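PDB 4E2H: chain length determinant protein from Shigella flexneri, which probably regulates the length of the O-antigen chains of lipopolysaccharide from the periplasmic side of the inner membrane. Local coordinates for residues C[23-28]-C[44-49]; C[72-77]-C[101-106]. All coordinates share one frame; numbering follows the deposited sequence.

Interaction 1 (C[23-28]-C[44-49]); sequences GQIAGY and SDLQET
L46 of helix 43-65 fits its branched end between I25 and Y28, a helix-to-helix packing in which the partner segment is the start of helix 26-35, with I25 at its N-cap position. From CB the chain runs with CG anti to the backbone N (chi1 -169°), and this torsion carries the branch toward helix 26-35. CG lies in the plane of the Y28 ring, at its edge, 3.7 Å from Y28 CE2. The methyl L46 CD1 sits 3.6 Å from Y28 CD2. The other methyl, L46 CD2, bridges both partners: it comes to 3.3 Å from Y28 CD2, tight for two carbons, and to 3.7 Å from I25 CD1. I25 and L46 run antiparallel alongside one another, whereas Y28 and L46 meet at a slant.

I25 CD1 also reaches Q47 CG at 3.9 Å, the two chains meeting at about a right angle. N29 and M32 extend the cover over L46 along helix 26-35, while A26 packs on L128 of a second subunit, so the start of this helix also faces a subunit interface. Within helix 43-65, T49 OG1 donates to D45 O at 2.7 Å, tilted 18° from the carbonyl plane, and D45 O accepts from T49 N as well.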
ATOM      1  N   GLY C  23      17.881   8.914   1.007  1.00 68.83           N
ATOM      2  CA  GLY C  23      17.849  10.228   0.376  1.00 66.15           C
ATOM      3  C   GLY C  23      18.495  10.080  -1.003  1.00 70.36           C
ATOM      4  O   GLY C  23      19.683   9.793  -1.102  1.00 78.94           O
ATOM      5  N   GLN C  24      17.745  10.356  -2.065  1.00 65.73           N
ATOM      6  CA  GLN C  24      17.918   9.664  -3.348  1.00 67.40           C
ATOM      7  C   GLN C  24      16.685   8.791  -3.284  1.00 70.16           C
ATOM      8  O   GLN C  24      16.438   8.192  -2.243  1.00 74.35           O
ATOM      9  CB  GLN C  24      19.139   8.726  -3.329  1.00 69.12           C
ATOM     10  CG  GLN C  24      20.514   9.266  -3.821  1.00 70.05           C
ATOM     11  CD  GLN C  24      21.583   8.162  -3.939  1.00 69.08           C
ATOM     12  OE1 GLN C  24      21.573   7.187  -3.186  1.00 68.62           O
ATOM     13  NE2 GLN C  24      22.491   8.307  -4.907  1.00 70.61           N
ATOM     14  N   ILE C  25      15.879   8.716  -4.331  1.00 61.88           N
ATOM     15  CA  ILE C  25      14.660   7.910  -4.217  1.00 59.24           C
ATOM     16  C   ILE C  25      13.718   8.251  -3.040  1.00 56.97           C
ATOM     17  O   ILE C  25      12.842   7.445  -2.704  1.00 58.77           O
ATOM     18  CB  ILE C  25      14.969   6.387  -4.106  1.00 56.88           C
ATOM     19  CG1 ILE C  25      14.969   5.923  -2.644  1.00 49.79           C
ATOM     20  CG2 ILE C  25      16.276   6.035  -4.823  1.00 56.78           C
ATOM     21  CD1 ILE C  25      14.457   4.525  -2.512  1.00 49.85           C
ATOM     22  N   ALA C  26      13.866   9.418  -2.416  1.00 57.07           N
ATOM     23  CA  ALA C  26      12.841   9.848  -1.463  1.00 52.44           C
ATOM     24  C   ALA C  26      11.664  10.434  -2.252  1.00 50.58           C
ATOM     25  O   ALA C  26      10.502  10.225  -1.903  1.00 50.73           O
ATOM     26  CB  ALA C  26      13.385  10.861  -0.478  1.00 56.04           C
ATOM     27  N   GLY C  27      11.979  11.171  -3.318  1.00 46.96           N
ATOM     28  CA  GLY C  27      10.994  11.646  -4.274  1.00 48.27           C
ATOM     29  C   GLY C  27      10.183  10.518  -4.895  1.00 51.80           C
ATOM     30  O   GLY C  27       8.945  10.621  -5.032  1.00 51.74           O
ATOM     31  N   TYR C  28      10.863   9.434  -5.273  1.00 45.45           N
ATOM     32  CA  TYR C  28      10.174   8.264  -5.836  1.00 43.25           C
ATOM     33  C   TYR C  28       9.453   7.490  -4.754  1.00 42.25           C
ATOM     34  O   TYR C  28       8.383   6.927  -4.971  1.00 42.63           O
ATOM     35  CB  TYR C  28      11.159   7.328  -6.529  1.00 41.73           C
ATOM     36  CG  TYR C  28      10.508   6.116  -7.164  1.00 38.44           C
ATOM     37  CD1 TYR C  28       9.908   6.206  -8.413  1.00 35.78           C
ATOM     38  CD2 TYR C  28      10.512   4.879  -6.524  1.00 39.93           C
ATOM     39  CE1 TYR C  28       9.325   5.100  -9.010  1.00 43.74           C
ATOM     40  CE2 TYR C  28       9.926   3.759  -7.117  1.00 43.57           C
ATOM     41  CZ  TYR C  28       9.333   3.880  -8.360  1.00 45.30           C
ATOM     42  OH  TYR C  28       8.750   2.785  -8.965  1.00 49.69           O
ATOM     43  N   SER C  44      12.821   0.122   2.140  1.00 53.05           N
ATOM     44  CA  SER C  44      13.830  -0.896   1.898  1.00 47.16           C
ATOM     45  C   SER C  44      13.447  -1.707   0.660  1.00 47.25           C
ATOM     46  O   SER C  44      14.223  -1.805  -0.284  1.00 45.72           O
ATOM     47  CB  SER C  44      13.993  -1.796   3.125  1.00 47.03           C
ATOM     48  OG  SER C  44      13.808  -3.159   2.776  1.00 52.15           O
ATOM     49  N   ASP C  45      12.244  -2.271   0.665  1.00 54.92           N
ATOM     50  CA  ASP C  45      11.756  -3.097  -0.442  1.00 55.55           C
ATOM     51  C   ASP C  45      11.823  -2.376  -1.789  1.00 52.54           C
ATOM     52  O   ASP C  45      11.914  -3.014  -2.831  1.00 54.96           O
ATOM     53  CB  ASP C  45      10.318  -3.572  -0.171  1.00 60.84           C
ATOM     54  CG  ASP C  45      10.261  -4.832   0.705  1.00 71.57           C
ATOM     55  OD1 ASP C  45      10.405  -5.947   0.151  1.00 77.48           O
ATOM     56  OD2 ASP C  45      10.045  -4.711   1.936  1.00 71.97           O
ATOM     57  N   LEU C  46      11.772  -1.048  -1.766  1.00 44.17           N
ATOM     58  CA  LEU C  46      11.841  -0.246  -2.988  1.00 44.49           C
ATOM     59  C   LEU C  46      13.304   0.080  -3.367  1.00 49.21           C
ATOM     60  O   LEU C  46      13.642   0.314  -4.545  1.00 46.80           O
ATOM     61  CB  LEU C  46      11.027   1.029  -2.809  1.00 45.05           C
ATOM     62  CG  LEU C  46      10.701   1.968  -3.974  1.00 47.27           C
ATOM     63  CD1 LEU C  46       9.697   3.010  -3.497  1.00 47.92           C
ATOM     64  CD2 LEU C  46      11.917   2.682  -4.467  1.00 44.77           C
ATOM     65  N   GLN C  47      14.183   0.101  -2.374  1.00 41.74           N
ATOM     66  CA  GLN C  47      15.594   0.128  -2.710  1.00 44.36           C
ATOM     67  C   GLN C  47      15.875  -1.130  -3.552  1.00 39.88           C
ATOM     68  O   GLN C  47      16.294  -1.029  -4.713  1.00 38.45           O
ATOM     69  CB  GLN C  47      16.484   0.222  -1.456  1.00 43.16           C
ATOM     70  CG  GLN C  47      16.333   1.557  -0.718  1.00 42.24           C
ATOM     71  CD  GLN C  47      17.134   1.636   0.590  1.00 46.21           C
ATOM     72  OE1 GLN C  47      17.171   0.690   1.384  1.00 45.41           O
ATOM     73  NE2 GLN C  47      17.768   2.780   0.819  1.00 46.49           N
ATOM     74  N   GLU C  48      15.615  -2.298  -2.965  1.00 37.94           N
ATOM     75  CA  GLU C  48      15.797  -3.597  -3.619  1.00 38.88           C
ATOM     76  C   GLU C  48      15.282  -3.665  -5.070  1.00 38.17           C
ATOM     77  O   GLU C  48      16.013  -4.050  -5.980  1.00 35.79           O
ATOM     78  CB  GLU C  48      15.143  -4.711  -2.782  1.00 45.26           C
ATOM     79  CG  GLU C  48      16.043  -5.286  -1.662  1.00 54.33           C
ATOM     80  CD  GLU C  48      15.511  -6.631  -1.083  1.00 66.26           C
ATOM     81  OE1 GLU C  48      14.536  -7.199  -1.653  1.00 57.38           O
ATOM     82  OE2 GLU C  48      16.072  -7.116  -0.061  1.00 68.31           O
ATOM     83  N   THR C  49      14.017  -3.316  -5.268  1.00 39.81           N
ATOM     84  CA  THR C  49      13.368  -3.364  -6.577  1.00 36.32           C
ATOM     85  C   THR C  49      14.126  -2.525  -7.602  1.00 35.74           C
ATOM     86  O   THR C  49      14.244  -2.901  -8.772  1.00 36.86           O
ATOM     87  CB  THR C  49      11.921  -2.834  -6.475  1.00 42.78           C
ATOM     88  OG1 THR C  49      11.245  -3.503  -5.401  1.00 46.34           O
ATOM     89  CG2 THR C  49      11.146  -3.024  -7.800  1.00 34.93           C
TER

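Interaction 2 (C[72-77]-C[101-106]); sequences EKLTIE and MKLAQY
L74 and L103 mark the closest approach of the two backbones, with their CA atoms 8.1 Å apart, too wide for main-chain bonding, so the gap is bridged by side chains. The 72-77 segment enters strand 74-78 from a loop, and its main-chain partners lie on another strand: K73 bonds to V92, T75 to S90 and E77 to T88, all in antiparallel pairing with strand 87-92. The 101-106 segment belongs to the long helix 97-164; its Y106 N to K102 O bond, 3.0 Å, holds one turn. Y106 starts toward the strand, L103 across its flank, and only the end of L103 comes in. The contact packs the long helix against the start of strand 74-78, an outermost strand of the antiparallel sheet within this chain.

On the strand, L74 makes both close contacts. Its CG is anti to the backbone N: chi1 -166° carries CG toward the helix, and chi2 near 48° divides the methyls between L103 and Y106. CD1 of L74 meets CD1 of L103 at 4.1 Å, methyl to methyl, the two leucines crossing at about a right angle. The other branch, L74 CD2, comes 4.2 Å from CD2 of Y106, at a slant to the ring. Helix 43-65 adds further cover, with F58, A62 and L65 against L74 and L65 also against Y106, while S13 and A15 of strand 12-18 and P238 lie on L103.

Every atom that touches across this contact is carbon, at ordinary van der Waals spacing; between these two segments the attachment rests on burial of apolar surface and on shape, with no directional bond to fix one along the other.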
ATOM      1  N   GLU C  72      32.483  -9.054 -25.985  1.00 68.06           N
ATOM      2  CA  GLU C  72      33.073  -7.887 -25.323  1.00 67.35           C
ATOM      3  C   GLU C  72      33.290  -8.048 -23.812  1.00 66.65           C
ATOM      4  O   GLU C  72      33.933  -7.212 -23.180  1.00 71.05           O
ATOM      5  CB  GLU C  72      32.317  -6.591 -25.654  1.00 63.49           C
ATOM      6  N   LYS C  73      32.756  -9.119 -23.237  1.00 54.27           N
ATOM      7  CA  LYS C  73      32.981  -9.424 -21.816  1.00 55.33           C
ATOM      8  C   LYS C  73      32.602  -8.281 -20.861  1.00 52.12           C
ATOM      9  O   LYS C  73      33.460  -7.495 -20.425  1.00 51.66           O
ATOM     10  CB  LYS C  73      34.434  -9.849 -21.552  1.00 51.21           C
ATOM     11  N   LEU C  74      31.310  -8.215 -20.538  1.00 47.89           N
ATOM     12  CA  LEU C  74      30.786  -7.328 -19.500  1.00 45.89           C
ATOM     13  C   LEU C  74      30.385  -8.180 -18.288  1.00 44.02           C
ATOM     14  O   LEU C  74      29.727  -9.209 -18.449  1.00 46.62           O
ATOM     15  CB  LEU C  74      29.571  -6.556 -20.018  1.00 45.38           C
ATOM     16  CG  LEU C  74      29.176  -5.371 -19.139  1.00 48.06           C
ATOM     17  CD1 LEU C  74      30.421  -4.560 -18.815  1.00 44.10           C
ATOM     18  CD2 LEU C  74      28.115  -4.486 -19.792  1.00 46.47           C
ATOM     19  N   THR C  75      30.757  -7.773 -17.078  1.00 57.43           N
ATOM     20  CA  THR C  75      30.536  -8.650 -15.926  1.00 58.24           C
ATOM     21  C   THR C  75      29.737  -8.029 -14.770  1.00 59.45           C
ATOM     22  O   THR C  75      29.874  -6.835 -14.468  1.00 58.10           O
ATOM     23  CB  THR C  75      31.878  -9.178 -15.379  1.00 64.15           C
ATOM     24  OG1 THR C  75      32.505 -10.011 -16.368  1.00 63.37           O
ATOM     25  CG2 THR C  75      31.654  -9.976 -14.101  1.00 62.32           C
ATOM     26  N   ILE C  76      28.915  -8.853 -14.118  1.00 46.77           N
ATOM     27  CA  ILE C  76      28.181  -8.440 -12.913  1.00 46.29           C
ATOM     28  C   ILE C  76      27.961  -9.626 -11.973  1.00 50.04           C
ATOM     29  O   ILE C  76      27.432 -10.679 -12.363  1.00 51.52           O
ATOM     30  CB  ILE C  76      26.802  -7.792 -13.231  1.00 47.37           C
ATOM     31  CG1 ILE C  76      25.979  -7.595 -11.949  1.00 51.72           C
ATOM     32  CG2 ILE C  76      26.003  -8.673 -14.176  1.00 47.76           C
ATOM     33  CD1 ILE C  76      26.031  -6.179 -11.372  1.00 49.81           C
ATOM     34  N   GLU C  77      28.350  -9.454 -10.721  1.00 46.52           N
ATOM     35  CA  GLU C  77      28.227 -10.532  -9.772  1.00 47.11           C
ATOM     36  C   GLU C  77      28.376  -9.919  -8.410  1.00 44.45           C
ATOM     37  O   GLU C  77      28.981  -8.856  -8.274  1.00 44.13           O
ATOM     38  CB  GLU C  77      29.336 -11.543 -10.009  1.00 51.96           C
ATOM     39  CG  GLU C  77      30.680 -10.875 -10.294  1.00 57.06           C
ATOM     40  CD  GLU C  77      31.829 -11.857 -10.275  1.00 70.28           C
ATOM     41  OE1 GLU C  77      31.684 -12.915  -9.611  1.00 65.76           O
ATOM     42  OE2 GLU C  77      32.867 -11.572 -10.925  1.00 82.24           O
HETATM   43  N   MSE C 101      36.182   4.170 -19.934  1.00 98.81           N
HETATM   44  CA  MSE C 101      35.163   5.084 -20.467  1.00 96.62           C
HETATM   45  C   MSE C 101      34.024   4.246 -21.027  1.00 93.64           C
HETATM   46  O   MSE C 101      32.880   4.682 -21.102  1.00 98.03           O
HETATM   47  CB  MSE C 101      35.728   6.055 -21.520  1.00102.11           C
HETATM   48  CG  MSE C 101      36.757   7.064 -20.981  1.00111.47           C
HETATM   49 SE   MSE C 101      37.768   8.003 -22.383  0.60144.70          SE
HETATM   50  CE  MSE C 101      39.007   9.042 -21.272  1.00129.47           C
ATOM     51  N   LYS C 102      34.370   3.020 -21.390  1.00 67.64           N
ATOM     52  CA  LYS C 102      33.441   2.049 -21.928  1.00 67.48           C
ATOM     53  C   LYS C 102      32.521   1.519 -20.830  1.00 69.01           C
ATOM     54  O   LYS C 102      31.291   1.565 -20.955  1.00 66.33           O
ATOM     55  CB  LYS C 102      34.231   0.885 -22.523  1.00 70.70           C
ATOM     56  CG  LYS C 102      33.570   0.157 -23.665  1.00 70.89           C
ATOM     57  CD  LYS C 102      33.675   0.944 -24.965  1.00 77.82           C
ATOM     58  CE  LYS C 102      32.463   1.848 -25.163  1.00 77.46           C
ATOM     59  NZ  LYS C 102      32.841   3.259 -25.499  1.00 80.26           N
ATOM     60  N   LEU C 103      33.118   0.997 -19.760  1.00 58.56           N
ATOM     61  CA  LEU C 103      32.334   0.531 -18.624  1.00 55.19           C
ATOM     62  C   LEU C 103      31.356   1.618 -18.209  1.00 56.22           C
ATOM     63  O   LEU C 103      30.163   1.372 -18.079  1.00 56.39           O
ATOM     64  CB  LEU C 103      33.214   0.194 -17.419  1.00 47.30           C
ATOM     65  CG  LEU C 103      32.366  -0.156 -16.189  1.00 46.77           C
ATOM     66  CD1 LEU C 103      31.625  -1.470 -16.430  1.00 48.47           C
ATOM     67  CD2 LEU C 103      33.149  -0.225 -14.893  1.00 43.21           C
ATOM     68  N   ALA C 104      31.863   2.822 -18.001  1.00 50.43           N
ATOM     69  CA  ALA C 104      31.048   3.859 -17.406  1.00 50.33           C
ATOM     70  C   ALA C 104      29.919   4.263 -18.323  1.00 54.17           C
ATOM     71  O   ALA C 104      28.877   4.737 -17.855  1.00 54.02           O
ATOM     72  CB  ALA C 104      31.889   5.065 -17.031  1.00 51.18           C
ATOM     73  N   GLN C 105      30.105   4.090 -19.625  1.00 66.51           N
ATOM     74  CA  GLN C 105      29.040   4.469 -20.542  1.00 67.46           C
ATOM     75  C   GLN C 105      27.942   3.395 -20.573  1.00 64.98           C
ATOM     76  O   GLN C 105      26.757   3.713 -20.615  1.00 64.82           O
ATOM     77  CB  GLN C 105      29.596   4.764 -21.932  1.00 70.62           C
ATOM     78  CG  GLN C 105      29.222   3.751 -22.994  1.00 73.54           C
ATOM     79  CD  GLN C 105      29.545   4.255 -24.392  1.00 83.63           C
ATOM     80  OE1 GLN C 105      29.722   5.463 -24.605  1.00 86.07           O
ATOM     81  NE2 GLN C 105      29.622   3.332 -25.354  1.00 80.61           N
ATOM     82  N   TYR C 106      28.350   2.130 -20.514  1.00 48.54           N
ATOM     83  CA  TYR C 106      27.426   1.007 -20.526  1.00 48.73           C
ATOM     84  C   TYR C 106      26.548   0.953 -19.282  1.00 49.28           C
ATOM     85  O   TYR C 106      25.448   0.375 -19.280  1.00 45.52           O
ATOM     86  CB  TYR C 106      28.196  -0.294 -20.713  1.00 49.37           C
ATOM     87  CG  TYR C 106      28.606  -0.514 -22.152  1.00 56.45           C
ATOM     88  CD1 TYR C 106      28.188   0.365 -23.143  1.00 55.64           C
ATOM     89  CD2 TYR C 106      29.397  -1.599 -22.525  1.00 58.29           C
ATOM     90  CE1 TYR C 106      28.549   0.179 -24.463  1.00 60.95           C
ATOM     91  CE2 TYR C 106      29.756  -1.802 -23.851  1.00 57.11           C
ATOM     92  CZ  TYR C 106      29.330  -0.906 -24.817  1.00 60.52           C
ATOM     93  OH  TYR C 106      29.675  -1.079 -26.145  1.00 57.65           O
TER

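Overall arrangement
Along the chain, interaction 1 is complete before the first residue of interaction 2. Their centres are 24 Å apart and their nearest atoms about 12 Å apart, without touching. The physical link is helix 43-65: its beginning supplies the 44-49 side of interaction 1, and residues near its end, F58, A62 and L65, pack around L74 in interaction 2 before the chain passes into strand 74-78. The centre of interaction 1 is about 14 Å, and that of interaction 2 about 35 Å, from the centre of the elongated chain; interaction 2 lies between the four-stranded sheet and the long helix 97-164. Both are apolar packing joints, the first helix on helix and the second helix on strand.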